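Local coordinates for protein putative glycoside hydrolase (Parabacteroides distasonis ATCC 8503, PDB 3GYC) that is a putative glycoside hydrolase with a cellulase-like TIM-barrel fold and probably cleaves glycosidic bonds in carbohydrates, at residues K102-D107 with D147-T152. Sequence-based numbering, arbitrary orientation.
Sequences KCKERD and DGLLDT
Lys104 lays the aliphatic part of its side chain against Thr152 and Leu149, an instance of how a lysine near a helix end can rest its methylenes on a neighbouring turn while its amine leads away. The van der Waals contacts are few. Thr152 meets the root of the lysine at about a right angle, its OG1 3.4 Å from Lys104 CB, with CG and CD a little farther off. With CG anti to the backbone N (chi1 -179°) and chi2 also extended, CD of Lys104 reaches the CD2 methyl of Leu149, 3.9 Å away; the chain bends only at chi4. Cys103 CB lies 4.3 Å from Thr152 CG2, a looser touch.

In the TIM barrel, both segments belong to successive beta-alpha units: a short turn leads from helix 95-105 into strand 109-113, and the loop after helix 130-146 leads into the adjacent parallel strand 153-157. The contact thus joins two helix-to-strand connections at the N-terminal end of the strands, while Thr152 also forms backbone hydrogen bonds with Val110. Leu149 also packs on Leu100 and Ser101.

Hydrogen bonds shape each segment. A Schellman motif closes the helix, Asp107 being its C-prime residue at positive phi: Ile108 N bonds to Cys103 O, and Asp107 N to Lys104 O at 3.1 Å. Arg106 NH1 reaches back to Lys102 O (3.0 Å), which lies in the guanidinium plane but is approached 35° off its carbonyl plane; salt bridges to Asp44 and Asp40 hold NE and NH2. Thr152 N bonds to Leu149 O at 3.1 Å, closing the 3-10 turn 150-152.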
ATOM      1  N   LYS A 102     -15.263 -11.438  -6.475  1.00 12.01           N
ATOM      2  CA  LYS A 102     -16.154 -10.279  -6.393  1.00 13.06           C
ATOM      3  C   LYS A 102     -15.500  -9.061  -7.064  1.00 13.02           C
ATOM      4  O   LYS A 102     -16.208  -8.259  -7.723  1.00 12.51           O
ATOM      5  CB  LYS A 102     -16.570  -9.972  -4.947  1.00 12.90           C
ATOM      6  CG  LYS A 102     -17.418 -11.081  -4.315  1.00 12.70           C
ATOM      7  CD  LYS A 102     -17.794 -10.735  -2.873  1.00 12.96           C
ATOM      8  CE  LYS A 102     -18.523 -11.948  -2.175  1.00 12.03           C
ATOM      9  NZ  LYS A 102     -19.817 -12.360  -2.737  1.00 12.81           N
ATOM     10  N   CYS A 103     -14.181  -8.946  -6.933  1.00 12.52           N
ATOM     11  CA  CYS A 103     -13.433  -7.918  -7.655  1.00 12.57           C
ATOM     12  C   CYS A 103     -13.532  -8.107  -9.156  1.00 13.72           C
ATOM     13  O   CYS A 103     -13.880  -7.163  -9.883  1.00 15.15           O
ATOM     14  CB  CYS A 103     -11.966  -7.870  -7.209  1.00 13.40           C
ATOM     15  SG  CYS A 103     -11.817  -7.289  -5.503  1.00 12.36           S
ATOM     16  N   LYS A 104     -13.332  -9.340  -9.623  1.00 15.15           N
ATOM     17  CA  LYS A 104     -13.381  -9.652 -11.054  1.00 14.59           C
ATOM     18  C   LYS A 104     -14.719  -9.313 -11.663  1.00 15.43           C
ATOM     19  O   LYS A 104     -14.788  -8.800 -12.771  1.00 14.35           O
ATOM     20  CB  LYS A 104     -13.083 -11.126 -11.284  1.00 16.12           C
ATOM     21  CG  LYS A 104     -13.087 -11.563 -12.719  1.00 18.71           C
ATOM     22  CD  LYS A 104     -12.629 -13.010 -12.794  1.00 20.67           C
ATOM     23  CE  LYS A 104     -12.540 -13.515 -14.221  1.00 23.51           C
ATOM     24  NZ  LYS A 104     -13.895 -13.524 -14.851  1.00 25.98           N
ATOM     25  N   GLU A 105     -15.775  -9.643 -10.949  1.00 15.42           N
ATOM     26  CA  GLU A 105     -17.134  -9.404 -11.382  1.00 16.58           C
ATOM     27  C   GLU A 105     -17.374  -7.931 -11.672  1.00 16.25           C
ATOM     28  O   GLU A 105     -18.164  -7.625 -12.515  1.00 17.05           O
ATOM     29  CB  GLU A 105     -18.112  -9.860 -10.280  1.00 17.06           C
ATOM     30  CG  GLU A 105     -19.554  -9.504 -10.510  1.00 19.48           C
ATOM     31  N   ARG A 106     -16.660  -7.059 -10.972  1.00 16.01           N
ATOM     32  CA  ARG A 106     -16.815  -5.615 -11.061  1.00 16.42           C
ATOM     33  C   ARG A 106     -15.646  -4.936 -11.782  1.00 16.96           C
ATOM     34  O   ARG A 106     -15.510  -3.727 -11.712  1.00 17.13           O
ATOM     35  CB  ARG A 106     -16.938  -5.051  -9.644  1.00 16.31           C
ATOM     36  CG  ARG A 106     -18.142  -5.529  -8.824  1.00 15.75           C
ATOM     37  CD  ARG A 106     -18.053  -5.099  -7.327  1.00 16.02           C
ATOM     38  NE  ARG A 106     -19.290  -5.404  -6.613  1.00 15.08           N
ATOM     39  CZ  ARG A 106     -19.667  -6.632  -6.273  1.00 16.52           C
ATOM     40  NH1 ARG A 106     -18.906  -7.692  -6.553  1.00 16.28           N
ATOM     41  NH2 ARG A 106     -20.807  -6.818  -5.649  1.00 14.89           N
ATOM     42  N   ASP A 107     -14.822  -5.704 -12.490  1.00 17.82           N
ATOM     43  CA  ASP A 107     -13.603  -5.182 -13.159  1.00 18.54           C
ATOM     44  C   ASP A 107     -12.711  -4.362 -12.232  1.00 16.62           C
ATOM     45  O   ASP A 107     -12.240  -3.300 -12.607  1.00 17.25           O
ATOM     46  CB  ASP A 107     -13.906  -4.355 -14.435  1.00 21.18           C
ATOM     47  CG  ASP A 107     -12.598  -3.845 -15.145  1.00 24.44           C
ATOM     48  OD1 ASP A 107     -11.505  -4.512 -15.034  1.00 27.41           O
ATOM     49  OD2 ASP A 107     -12.641  -2.765 -15.803  1.00 24.54           O
ATOM     50  N   ASP A 147      -8.439 -21.159  -9.203  1.00 22.23           N
ATOM     51  CA  ASP A 147      -9.799 -20.711  -9.504  1.00 20.38           C
ATOM     52  C   ASP A 147      -9.846 -19.758 -10.687  1.00 17.54           C
ATOM     53  O   ASP A 147     -10.833 -19.064 -10.882  1.00 17.05           O
ATOM     54  CB  ASP A 147     -10.475 -20.102  -8.257  1.00 21.46           C
ATOM     55  CG  ASP A 147     -10.936 -21.170  -7.244  1.00 22.46           C
ATOM     56  OD1 ASP A 147     -11.148 -22.342  -7.649  1.00 24.68           O
ATOM     57  OD2 ASP A 147     -11.108 -20.848  -6.048  1.00 22.04           O
ATOM     58  N   GLY A 148      -8.780 -19.730 -11.478  1.00 16.53           N
ATOM     59  CA  GLY A 148      -8.703 -18.911 -12.692  1.00 15.02           C
ATOM     60  C   GLY A 148      -8.802 -17.397 -12.467  1.00 15.84           C
ATOM     61  O   GLY A 148      -9.432 -16.697 -13.273  1.00 16.41           O
ATOM     62  N   LEU A 149      -8.178 -16.897 -11.404  1.00 13.65           N
ATOM     63  CA  LEU A 149      -8.273 -15.489 -11.025  1.00 13.12           C
ATOM     64  C   LEU A 149      -6.984 -14.732 -11.196  1.00 13.89           C
ATOM     65  O   LEU A 149      -6.919 -13.619 -10.774  1.00 11.46           O
ATOM     66  CB  LEU A 149      -8.691 -15.343  -9.536  1.00 13.57           C
ATOM     67  CG  LEU A 149     -10.114 -15.843  -9.211  1.00 14.33           C
ATOM     68  CD1 LEU A 149     -10.282 -16.274  -7.747  1.00 10.94           C
ATOM     69  CD2 LEU A 149     -11.170 -14.767  -9.663  1.00 15.25           C
ATOM     70  N   LEU A 150      -5.966 -15.290 -11.852  1.00 14.87           N
ATOM     71  CA  LEU A 150      -4.677 -14.592 -11.898  1.00 15.95           C
ATOM     72  C   LEU A 150      -4.755 -13.281 -12.693  1.00 15.35           C
ATOM     73  O   LEU A 150      -4.052 -12.333 -12.376  1.00 14.54           O
ATOM     74  CB  LEU A 150      -3.596 -15.506 -12.449  1.00 18.08           C
ATOM     75  CG  LEU A 150      -2.160 -15.246 -12.014  1.00 19.86           C
ATOM     76  CD1 LEU A 150      -2.097 -15.019 -10.513  1.00 19.59           C
ATOM     77  CD2 LEU A 150      -1.252 -16.436 -12.467  1.00 20.39           C
ATOM     78  N   ASP A 151      -5.615 -13.224 -13.710  1.00 15.74           N
ATOM     79  CA  ASP A 151      -5.770 -11.990 -14.498  1.00 17.49           C
ATOM     80  C   ASP A 151      -6.371 -10.823 -13.712  1.00 16.32           C
ATOM     81  O   ASP A 151      -6.300  -9.682 -14.163  1.00 16.68           O
ATOM     82  CB  ASP A 151      -6.588 -12.254 -15.746  1.00 21.24           C
ATOM     83  CG  ASP A 151      -5.891 -13.224 -16.677  1.00 26.55           C
ATOM     84  OD1 ASP A 151      -4.643 -13.100 -16.816  1.00 29.06           O
ATOM     85  OD2 ASP A 151      -6.579 -14.132 -17.236  1.00 30.96           O
ATOM     86  N   THR A 152      -6.921 -11.096 -12.534  1.00 15.20           N
ATOM     87  CA  THR A 152      -7.424 -10.034 -11.645  1.00 14.61           C
ATOM     88  C   THR A 152      -6.291  -9.370 -10.858  1.00 13.39           C
ATOM     89  O   THR A 152      -6.463  -8.288 -10.350  1.00 11.73           O
ATOM     90  CB  THR A 152      -8.474 -10.625 -10.695  1.00 15.16           C
ATOM     91  OG1 THR A 152      -9.654 -10.940 -11.452  1.00 16.20           O
ATOM     92  CG2 THR A 152      -8.810  -9.681  -9.558  1.00 13.12           C
TER